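Local coordinates for protein diaminopimelate decarboxylase (Psychromonas ingrahamii, PDB 4XG1) that probably catalyses the decarboxylation of meso-diaminopimelate to L-lysine with pyridoxal 5'-phosphate as cofactor, the last step of lysine biosynthesis, at residues Glu86-Arg89 with Val90-Ala93; Ile128-Leu131 with Tyr132-Ser136; Ala254-Met257 with Thr258-Asn262. All coordinates share one frame; numbering follows the deposited sequence.

Interaction 1. Residues Glu86-Arg89 with Val90-Ala93; sequences ELMR and VIQA. With SCN (thiocyanate ion), chain E.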
ATOM      1  N   GLU B  86     -10.712  -0.179 -12.907  1.00 10.53           N
ATOM      2  CA  GLU B  86     -10.686  -1.597 -13.292  1.00 10.86           C
ATOM      3  C   GLU B  86     -11.505  -1.821 -14.534  1.00 11.28           C
ATOM      4  O   GLU B  86     -11.130  -2.622 -15.378  1.00 11.58           O
ATOM      5  CB  GLU B  86     -11.105  -2.522 -12.145  1.00 10.76           C
ATOM      6  CG  GLU B  86     -10.043  -2.573 -11.044  1.00 10.79           C
ATOM      7  CD  GLU B  86     -10.262  -3.658 -10.007  1.00 10.95           C
ATOM      8  OE1 GLU B  86     -11.367  -4.250  -9.975  1.00 11.79           O
ATOM      9  OE2 GLU B  86      -9.332  -3.935  -9.210  1.00 10.72           O
ATOM     10  N   LEU B  87     -12.612  -1.118 -14.647  1.00 12.25           N
ATOM     11  CA  LEU B  87     -13.429  -1.200 -15.842  1.00 13.99           C
ATOM     12  C   LEU B  87     -12.587  -0.870 -17.069  1.00 15.85           C
ATOM     13  O   LEU B  87     -12.584  -1.627 -18.043  1.00 14.46           O
ATOM     14  CB  LEU B  87     -14.611  -0.233 -15.757  1.00 14.58           C
ATOM     15  CG  LEU B  87     -15.451  -0.034 -17.032  1.00 14.46           C
ATOM     16  CD1 LEU B  87     -16.067  -1.337 -17.500  1.00 14.67           C
ATOM     17  CD2 LEU B  87     -16.539   0.994 -16.810  1.00 14.44           C
ATOM     18  N   MET B  88     -11.860   0.245 -17.003  1.00 17.74           N
ATOM     19  CA  MET B  88     -11.030   0.689 -18.147  1.00 19.28           C
ATOM     20  C   MET B  88      -9.877  -0.249 -18.406  1.00 17.49           C
ATOM     21  O   MET B  88      -9.503  -0.465 -19.547  1.00 19.63           O
ATOM     22  CB  MET B  88     -10.533   2.120 -17.936  1.00 21.48           C
ATOM     23  CG  MET B  88     -11.672   3.154 -17.853  1.00 25.21           C
ATOM     24  SD  MET B  88     -12.839   2.973 -19.240  1.00 30.76           S
ATOM     25  CE  MET B  88     -14.408   3.299 -18.448  1.00 32.04           C
ATOM     26  N   ARG B  89      -9.315  -0.817 -17.358  1.00 15.74           N
ATOM     27  CA  ARG B  89      -8.255  -1.792 -17.535  1.00 15.29           C
ATOM     28  C   ARG B  89      -8.770  -2.979 -18.330  1.00 15.92           C
ATOM     29  O   ARG B  89      -8.152  -3.423 -19.284  1.00 15.48           O
ATOM     30  CB  ARG B  89      -7.721  -2.300 -16.187  1.00 14.18           C
ATOM     31  CG  ARG B  89      -6.650  -1.425 -15.564  1.00 13.75           C
ATOM     32  CD  ARG B  89      -6.149  -1.987 -14.237  1.00 12.90           C
ATOM     33  NE  ARG B  89      -4.949  -1.311 -13.781  1.00 12.40           N
ATOM     34  CZ  ARG B  89      -3.736  -1.490 -14.298  1.00 13.47           C
ATOM     35  NH1 ARG B  89      -3.509  -2.383 -15.272  1.00 14.40           N
ATOM     36  NH2 ARG B  89      -2.706  -0.784 -13.857  1.00 13.69           N
ATOM     37  N   VAL B  90      -9.930  -3.485 -17.940  1.00 16.86           N
ATOM     38  CA  VAL B  90     -10.497  -4.634 -18.621  1.00 16.77           C
ATOM     39  C   VAL B  90     -10.847  -4.365 -20.095  1.00 16.10           C
ATOM     40  O   VAL B  90     -10.587  -5.185 -20.958  1.00 14.16           O
ATOM     41  CB  VAL B  90     -11.741  -5.127 -17.895  1.00 18.42           C
ATOM     42  CG1 VAL B  90     -12.545  -6.067 -18.802  1.00 20.90           C
ATOM     43  CG2 VAL B  90     -11.333  -5.864 -16.635  1.00 17.82           C
ATOM     44  N   ILE B  91     -11.425  -3.216 -20.373  1.00 17.11           N
ATOM     45  CA  ILE B  91     -11.696  -2.852 -21.741  1.00 19.29           C
ATOM     46  C   ILE B  91     -10.421  -2.714 -22.515  1.00 21.38           C
ATOM     47  O   ILE B  91     -10.293  -3.240 -23.627  1.00 23.04           O
ATOM     48  CB  ILE B  91     -12.461  -1.544 -21.830  1.00 19.88           C
ATOM     49  CG1 ILE B  91     -13.908  -1.766 -21.352  1.00 19.38           C
ATOM     50  CG2 ILE B  91     -12.470  -1.044 -23.270  1.00 21.28           C
ATOM     51  CD1 ILE B  91     -14.649  -0.486 -21.015  1.00 19.54           C
ATOM     52  N   GLN B  92      -9.455  -2.027 -21.920  1.00 22.00           N
ATOM     53  CA  GLN B  92      -8.172  -1.849 -22.557  1.00 22.60           C
ATOM     54  C   GLN B  92      -7.599  -3.203 -22.959  1.00 21.06           C
ATOM     55  O   GLN B  92      -7.029  -3.328 -24.013  1.00 20.54           O
ATOM     56  CB  GLN B  92      -7.217  -1.102 -21.608  1.00 26.05           C
ATOM     57  CG  GLN B  92      -6.017  -0.543 -22.324  1.00 27.62           C
ATOM     58  CD  GLN B  92      -6.363   0.485 -23.360  1.00 30.70           C
ATOM     59  OE1 GLN B  92      -5.914   0.383 -24.503  1.00 30.51           O
ATOM     60  NE2 GLN B  92      -7.162   1.469 -22.988  1.00 32.83           N
ATOM     61  N   ALA B  93      -7.688  -4.192 -22.074  1.00 20.65           N
ATOM     62  CA  ALA B  93      -7.096  -5.498 -22.320  1.00 20.92           C
ATOM     63  C   ALA B  93      -7.910  -6.359 -23.272  1.00 20.78           C
ATOM     64  O   ALA B  93      -7.522  -7.489 -23.560  1.00 17.83           O
ATOM     65  CB  ALA B  93      -6.896  -6.230 -21.011  1.00 21.71           C
TER
HETATM   66  S   SCN E 501      -3.450  -1.750  -9.828  1.00 65.88           S
HETATM   67  C   SCN E 501      -3.672  -0.444 -10.537  1.00 53.32           C
HETATM   68  N   SCN E 501      -3.862   0.562 -11.077  1.00 42.01           N
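Glu-86 O, Leu-87 O, Met-88 O and Arg-89 O accept in turn from the N atoms of Val-90, Ile-91, Gln-92 and Ala-93, the i to i+4 pattern of an alpha helix, with Gln-92 N to Met-88 O at 2.8 Å. Among the side chains, Leu-87 and Ile-91 run alongside each other, one turn apart. Their methyl ends meet, Leu-87 CD1 to Ile-91 CD1 at 3.9 Å. The same Ile-91 CD1 lies 4.3 Å from Met-88 SD. The chain of Arg-89 is stretched out as far as NE (chi2 -179°, chi3 168°), which carries the guanidinium away from the helix. One edge faces a thiocyanate ion, probably from the crystallisation liquor. Two weak hydrogen bonds converge on the ion's N, from NE of Arg-89 at 3.5 Å and from its NH2 at 3.3 Å. The stronger partner of Arg-89 is Glu-416 of the second subunit, a salt bridge through NH1. A leucine here would probably leave that glutamate without its cationic mate and weaken the tie between subunits. Glu-86 OE1 accepts from Val-82 N, and its side chain lies near Lys-61, predicted to carry the cofactor but without it in this structure. Helix 84-92 is the crossover of a beta-alpha-beta unit in the TIM barrel. Leu-87 and Val-90 rest on strands 78-81 and 100-102, while Val-90 and Arg-89 also touch helix 66-74.

Interaction 2. Residues Ile128-Leu131 with Tyr132-Ser136; sequences ISEL and YRINS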
ATOM      1  N   ILE B 128     -28.541   0.129   0.587  1.00 22.08           N
ATOM      2  CA  ILE B 128     -29.810   0.645   0.147  1.00 24.69           C
ATOM      3  C   ILE B 128     -29.554   1.970  -0.532  1.00 23.72           C
ATOM      4  O   ILE B 128     -30.018   2.187  -1.669  1.00 24.62           O
ATOM      5  CB  ILE B 128     -30.780   0.838   1.327  1.00 25.68           C
ATOM      6  CG1 ILE B 128     -31.244  -0.518   1.852  1.00 27.10           C
ATOM      7  CG2 ILE B 128     -31.991   1.638   0.887  1.00 26.87           C
ATOM      8  CD1 ILE B 128     -31.863  -0.441   3.252  1.00 27.25           C
ATOM      9  N   SER B 129     -28.808   2.843   0.146  1.00 21.81           N
ATOM     10  CA  SER B 129     -28.413   4.112  -0.460  1.00 21.58           C
ATOM     11  C   SER B 129     -27.913   3.934  -1.886  1.00 22.37           C
ATOM     12  O   SER B 129     -28.162   4.775  -2.744  1.00 22.92           O
ATOM     13  CB  SER B 129     -27.327   4.769   0.336  1.00 21.69           C
ATOM     14  OG  SER B 129     -27.837   5.759   1.191  1.00 21.71           O
ATOM     15  N   GLU B 130     -27.217   2.825  -2.139  1.00 22.34           N
ATOM     16  CA  GLU B 130     -26.568   2.592  -3.433  1.00 22.94           C
ATOM     17  C   GLU B 130     -27.599   2.280  -4.513  1.00 22.95           C
ATOM     18  O   GLU B 130     -27.460   2.748  -5.647  1.00 22.10           O
ATOM     19  CB  GLU B 130     -25.527   1.450  -3.341  1.00 21.44           C
ATOM     20  CG  GLU B 130     -24.762   1.149  -4.635  1.00 19.95           C
ATOM     21  CD  GLU B 130     -24.039  -0.200  -4.617  1.00 20.60           C
ATOM     22  OE1 GLU B 130     -23.728  -0.749  -3.510  1.00 20.74           O
ATOM     23  OE2 GLU B 130     -23.696  -0.700  -5.707  1.00 21.25           O
ATOM     24  N   LEU B 131     -28.616   1.485  -4.156  1.00 24.24           N
ATOM     25  CA  LEU B 131     -29.763   1.269  -5.034  1.00 23.18           C
ATOM     26  C   LEU B 131     -30.310   2.594  -5.553  1.00 23.01           C
ATOM     27  O   LEU B 131     -30.533   2.744  -6.728  1.00 22.79           O
ATOM     28  CB  LEU B 131     -30.871   0.522  -4.330  1.00 21.79           C
ATOM     29  CG  LEU B 131     -30.694  -0.966  -4.123  1.00 20.73           C
ATOM     30  CD1 LEU B 131     -31.858  -1.464  -3.299  1.00 21.44           C
ATOM     31  CD2 LEU B 131     -30.621  -1.771  -5.383  1.00 20.29           C
ATOM     32  N   TYR B 132     -30.533   3.549  -4.676  1.00 26.23           N
ATOM     33  CA  TYR B 132     -31.123   4.814  -5.104  1.00 30.92           C
ATOM     34  C   TYR B 132     -30.187   5.528  -6.044  1.00 32.56           C
ATOM     35  O   TYR B 132     -30.625   6.169  -6.993  1.00 39.73           O
ATOM     36  CB  TYR B 132     -31.503   5.703  -3.896  1.00 34.60           C
ATOM     37  CG  TYR B 132     -32.656   5.112  -3.070  1.00 42.78           C
ATOM     38  CD1 TYR B 132     -33.915   4.892  -3.649  1.00 47.79           C
ATOM     39  CD2 TYR B 132     -32.483   4.743  -1.728  1.00 47.96           C
ATOM     40  CE1 TYR B 132     -34.959   4.330  -2.923  1.00 50.26           C
ATOM     41  CE2 TYR B 132     -33.529   4.180  -0.994  1.00 50.83           C
ATOM     42  CZ  TYR B 132     -34.759   3.974  -1.603  1.00 53.98           C
ATOM     43  OH  TYR B 132     -35.800   3.437  -0.893  1.00 55.14           O
ATOM     44  N   ARG B 133     -28.893   5.453  -5.761  1.00 32.31           N
ATOM     45  CA  ARG B 133     -27.922   6.153  -6.563  1.00 28.62           C
ATOM     46  C   ARG B 133     -27.902   5.556  -7.964  1.00 28.66           C
ATOM     47  O   ARG B 133     -27.866   6.272  -8.951  1.00 27.47           O
ATOM     48  CB  ARG B 133     -26.548   6.080  -5.930  1.00 27.24           C
ATOM     49  CG  ARG B 133     -25.490   6.717  -6.812  1.00 26.23           C
ATOM     50  CD  ARG B 133     -24.127   6.764  -6.157  1.00 24.75           C
ATOM     51  NE  ARG B 133     -24.063   7.774  -5.128  1.00 23.72           N
ATOM     52  CZ  ARG B 133     -22.971   8.073  -4.443  1.00 21.11           C
ATOM     53  NH1 ARG B 133     -21.857   7.433  -4.673  1.00 22.23           N
ATOM     54  NH2 ARG B 133     -23.000   9.023  -3.544  1.00 20.04           N
ATOM     55  N   ILE B 134     -27.927   4.240  -8.042  1.00 27.82           N
ATOM     56  CA  ILE B 134     -27.835   3.595  -9.315  1.00 29.58           C
ATOM     57  C   ILE B 134     -29.062   3.955 -10.110  1.00 35.40           C
ATOM     58  O   ILE B 134     -28.963   4.425 -11.247  1.00 41.07           O
ATOM     59  CB  ILE B 134     -27.727   2.076  -9.182  1.00 27.98           C
ATOM     60  CG1 ILE B 134     -26.367   1.724  -8.575  1.00 27.97           C
ATOM     61  CG2 ILE B 134     -27.876   1.396 -10.539  1.00 27.54           C
ATOM     62  CD1 ILE B 134     -26.150   0.243  -8.334  1.00 27.60           C
ATOM     63  N   ASN B 135     -30.222   3.728  -9.507  1.00 38.63           N
ATOM     64  CA  ASN B 135     -31.490   4.008 -10.142  1.00 34.97           C
ATOM     65  C   ASN B 135     -31.521   5.444 -10.629  1.00 36.49           C
ATOM     66  O   ASN B 135     -32.002   5.720 -11.739  1.00 36.87           O
ATOM     67  CB  ASN B 135     -32.624   3.783  -9.165  1.00 33.35           C
ATOM     68  CG  ASN B 135     -33.987   3.988  -9.798  1.00 30.11           C
ATOM     69  OD1 ASN B 135     -34.457   3.164 -10.586  1.00 29.23           O
ATOM     70  ND2 ASN B 135     -34.617   5.103  -9.464  1.00 29.31           N
ATOM     71  N   SER B 136     -31.012   6.347  -9.798  1.00 31.92           N
ATOM     72  CA  SER B 136     -30.966   7.752 -10.138  1.00 32.39           C
ATOM     73  C   SER B 136     -30.104   8.045 -11.376  1.00 36.90           C
ATOM     74  O   SER B 136     -30.487   8.843 -12.243  1.00 40.13           O
ATOM     75  CB  SER B 136     -30.446   8.518  -8.943  1.00 33.30           C
ATOM     76  OG  SER B 136     -30.243   9.882  -9.258  1.00 32.83           O
TER
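Ile-128 and Tyr-132 touch along one flank of helix 128-140, one turn apart. The methyl CG2 of Ile-128 comes within 3.5 Å of Tyr-132 CE2, approaching the ring obliquely. Tyr-132 has CG anti to its own carbonyl carbon (chi1 -67°), which swings the ring back toward the preceding turn. CA of Ser-129 lies at the ring's edge. On another flank, Glu-130 and Ile-134 run side by side, with Glu-130 OE2 3.7 Å from Ile-134 CD1. The backbone holds both pairs in step. Ile-134 N gives a 2.9 Å bond to Glu-130 O, whereas the bond from Tyr-132 N to Ile-128 O is weak at 3.3 Å. Further out, Leu-131 and Ile-134 pack on strands 122-125, 145-152 and 192-198, so this helix covers the outside of the TIM barrel. Arg-133 turns instead to the dimer interface, with a salt bridge to Glu-291 of the second subunit and a hydrogen bond to Lys-107 O. The carboxylate of Glu-130 is buried beside a methyl group but gripped at both oxygens, OE1 by Glu-126 N and OE2 by Lys-107 in a salt bridge. This pairing probably favours its charged form despite the apolar neighbour.

Interaction 3. Residues Ala254-Met257 with Thr258-Asn262; sequences AEYM and TAIIN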
ATOM      1  N   ALA B 254     -11.135 -27.513  -8.788  1.00 29.83           N
ATOM      2  CA  ALA B 254     -11.964 -28.636  -9.270  1.00 30.37           C
ATOM      3  C   ALA B 254     -12.900 -29.167  -8.176  1.00 27.10           C
ATOM      4  O   ALA B 254     -14.106 -29.194  -8.362  1.00 26.96           O
ATOM      5  CB  ALA B 254     -11.072 -29.759  -9.769  1.00 31.87           C
ATOM      6  N   GLU B 255     -12.330 -29.551  -7.038  1.00 26.22           N
ATOM      7  CA  GLU B 255     -13.100 -30.085  -5.882  1.00 28.44           C
ATOM      8  C   GLU B 255     -14.142 -29.113  -5.329  1.00 27.31           C
ATOM      9  O   GLU B 255     -15.293 -29.487  -5.024  1.00 30.19           O
ATOM     10  CB  GLU B 255     -12.148 -30.420  -4.755  1.00 30.17           C
ATOM     11  CG  GLU B 255     -11.017 -31.344  -5.173  1.00 36.87           C
ATOM     12  CD  GLU B 255      -9.783 -31.275  -4.289  1.00 42.37           C
ATOM     13  OE1 GLU B 255      -9.798 -30.547  -3.273  1.00 50.43           O
ATOM     14  OE2 GLU B 255      -8.780 -31.959  -4.612  1.00 45.62           O
ATOM     15  N   TYR B 256     -13.724 -27.859  -5.192  1.00 23.46           N
ATOM     16  CA  TYR B 256     -14.604 -26.795  -4.754  1.00 20.36           C
ATOM     17  C   TYR B 256     -15.777 -26.654  -5.666  1.00 19.23           C
ATOM     18  O   TYR B 256     -16.925 -26.493  -5.201  1.00 19.84           O
ATOM     19  CB  TYR B 256     -13.798 -25.477  -4.695  1.00 19.54           C
ATOM     20  CG  TYR B 256     -14.533 -24.155  -4.913  1.00 17.57           C
ATOM     21  CD1 TYR B 256     -15.143 -23.502  -3.869  1.00 17.77           C
ATOM     22  CD2 TYR B 256     -14.553 -23.533  -6.148  1.00 16.32           C
ATOM     23  CE1 TYR B 256     -15.766 -22.248  -4.047  1.00 18.20           C
ATOM     24  CE2 TYR B 256     -15.193 -22.297  -6.325  1.00 16.61           C
ATOM     25  CZ  TYR B 256     -15.777 -21.651  -5.266  1.00 16.93           C
ATOM     26  OH  TYR B 256     -16.398 -20.415  -5.420  1.00 19.05           O
ATOM     27  N   MET B 257     -15.513 -26.670  -6.969  1.00 19.05           N
ATOM     28  CA  MET B 257     -16.583 -26.502  -7.951  1.00 21.21           C
ATOM     29  C   MET B 257     -17.578 -27.698  -7.978  1.00 22.51           C
ATOM     30  O   MET B 257     -18.789 -27.510  -7.904  1.00 25.09           O
ATOM     31  CB  MET B 257     -15.988 -26.343  -9.322  1.00 21.55           C
ATOM     32  CG  MET B 257     -16.972 -25.924 -10.355  1.00 20.91           C
ATOM     33  SD  MET B 257     -17.617 -24.273 -10.220  1.00 25.52           S
ATOM     34  CE  MET B 257     -16.040 -23.383 -10.329  1.00 26.23           C
ATOM     35  N   THR B 258     -17.052 -28.909  -8.026  1.00 25.25           N
ATOM     36  CA  THR B 258     -17.870 -30.123  -8.045  1.00 30.97           C
ATOM     37  C   THR B 258     -18.841 -30.164  -6.873  1.00 31.10           C
ATOM     38  O   THR B 258     -20.047 -30.387  -7.073  1.00 26.46           O
ATOM     39  CB  THR B 258     -17.000 -31.407  -7.966  1.00 33.25           C
ATOM     40  OG1 THR B 258     -15.876 -31.300  -8.852  1.00 31.86           O
ATOM     41  CG2 THR B 258     -17.794 -32.570  -8.380  1.00 34.76           C
ATOM     42  N   ALA B 259     -18.340 -29.897  -5.666  1.00 28.77           N
ATOM     43  CA  ALA B 259     -19.250 -29.792  -4.522  1.00 27.83           C
ATOM     44  C   ALA B 259     -20.379 -28.780  -4.796  1.00 26.55           C
ATOM     45  O   ALA B 259     -21.578 -29.039  -4.521  1.00 30.64           O
ATOM     46  CB  ALA B 259     -18.483 -29.419  -3.277  1.00 27.31           C
ATOM     47  N   ILE B 260     -20.024 -27.642  -5.360  1.00 23.18           N
ATOM     48  CA  ILE B 260     -21.027 -26.615  -5.601  1.00 24.75           C
ATOM     49  C   ILE B 260     -22.016 -27.064  -6.662  1.00 24.05           C
ATOM     50  O   ILE B 260     -23.228 -26.725  -6.595  1.00 22.42           O
ATOM     51  CB  ILE B 260     -20.360 -25.263  -5.962  1.00 24.48           C
ATOM     52  CG1 ILE B 260     -19.790 -24.616  -4.707  1.00 24.51           C
ATOM     53  CG2 ILE B 260     -21.358 -24.287  -6.584  1.00 25.60           C
ATOM     54  CD1 ILE B 260     -18.807 -23.497  -4.966  1.00 25.88           C
ATOM     55  N   ILE B 261     -21.502 -27.785  -7.652  1.00 25.83           N
ATOM     56  CA  ILE B 261     -22.319 -28.222  -8.783  1.00 30.15           C
ATOM     57  C   ILE B 261     -23.243 -29.350  -8.347  1.00 28.87           C
ATOM     58  O   ILE B 261     -24.460 -29.256  -8.564  1.00 24.79           O
ATOM     59  CB  ILE B 261     -21.433 -28.718  -9.930  1.00 32.68           C
ATOM     60  CG1 ILE B 261     -20.523 -27.570 -10.318  1.00 32.33           C
ATOM     61  CG2 ILE B 261     -22.276 -29.299 -11.076  1.00 31.90           C
ATOM     62  CD1 ILE B 261     -20.916 -26.866 -11.584  1.00 32.07           C
ATOM     63  N   ASN B 262     -22.665 -30.356  -7.682  1.00 28.36           N
ATOM     64  CA  ASN B 262     -23.442 -31.431  -7.057  1.00 29.17           C
ATOM     65  C   ASN B 262     -24.610 -30.794  -6.291  1.00 34.29           C
ATOM     66  O   ASN B 262     -25.790 -31.121  -6.560  1.00 36.59           O
ATOM     67  CB  ASN B 262     -22.598 -32.324  -6.137  1.00 25.89           C
ATOM     68  CG  ASN B 262     -21.511 -33.105  -6.883  1.00 25.26           C
ATOM     69  OD1 ASN B 262     -21.557 -33.235  -8.100  1.00 24.64           O
ATOM     70  ND2 ASN B 262     -20.533 -33.635  -6.146  1.00 25.09           N
TER
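Thr-258 grips Ala-254 O twice within helix 253-262, the crossover of a beta-alpha-beta unit in the TIM barrel. Its backbone N makes a nearly straight bond to that oxygen at 3.0 Å (N-H...O angle 172°). Its hydroxyl donates to the same oxygen from above the carbonyl plane, OG1 to Ala-254 O at 2.8 Å. The torsion puts OG1 beside the backbone N (chi1 -45°), within reach of the preceding turn. The next carbonyls each take one amide of the following turn: Glu-255 O from Ala-259 N, Tyr-256 O weakly from Ile-260 N, and Met-257 O from Ile-261 N at 2.7 Å. The carboxylate of Glu-255 also turns back toward the N-terminal end of the helix, where OE1 accepts from Glu-252 N. Met-257 packs on helix 35-49, with its CG 3.9 Å from Ile-261 CG1. Ile-260 reaches strand 270-273, as does Tyr-256, whose ring also meets Phe-211 edge-to-face. Tyr-256 lies near Gly-240 and Pro-275, both predicted to bind the cofactor. Ile-260 lies over one face of the Tyr-256 ring in a CH-pi contact. Its CD1 is 3.7 Å from the ring centroid of Tyr-256 and is nearest to CE1.

How the interactions relate
All three interactions lie on helices that cross between successive strands of the same TIM barrel, yet none touches another. Their centres are 24 to 35 Å apart. Interaction 1 is the most buried; the other two are partly buried. Interactions 1 and 2 rest on different strands: 78-81 and 100-102 for the first, 122-125, 145-152 and 192-198 for the second. Both reach the second subunit through an arginine paired with a glutamate. Interaction 3 meets no other chain. Its chemistry stays within the subunit, with an aromatic and aliphatic inner side and a hydroxyl on the exposed side. Buried glutamates mark interactions 1 and 2, whereas the glutamate of interaction 3 is exposed.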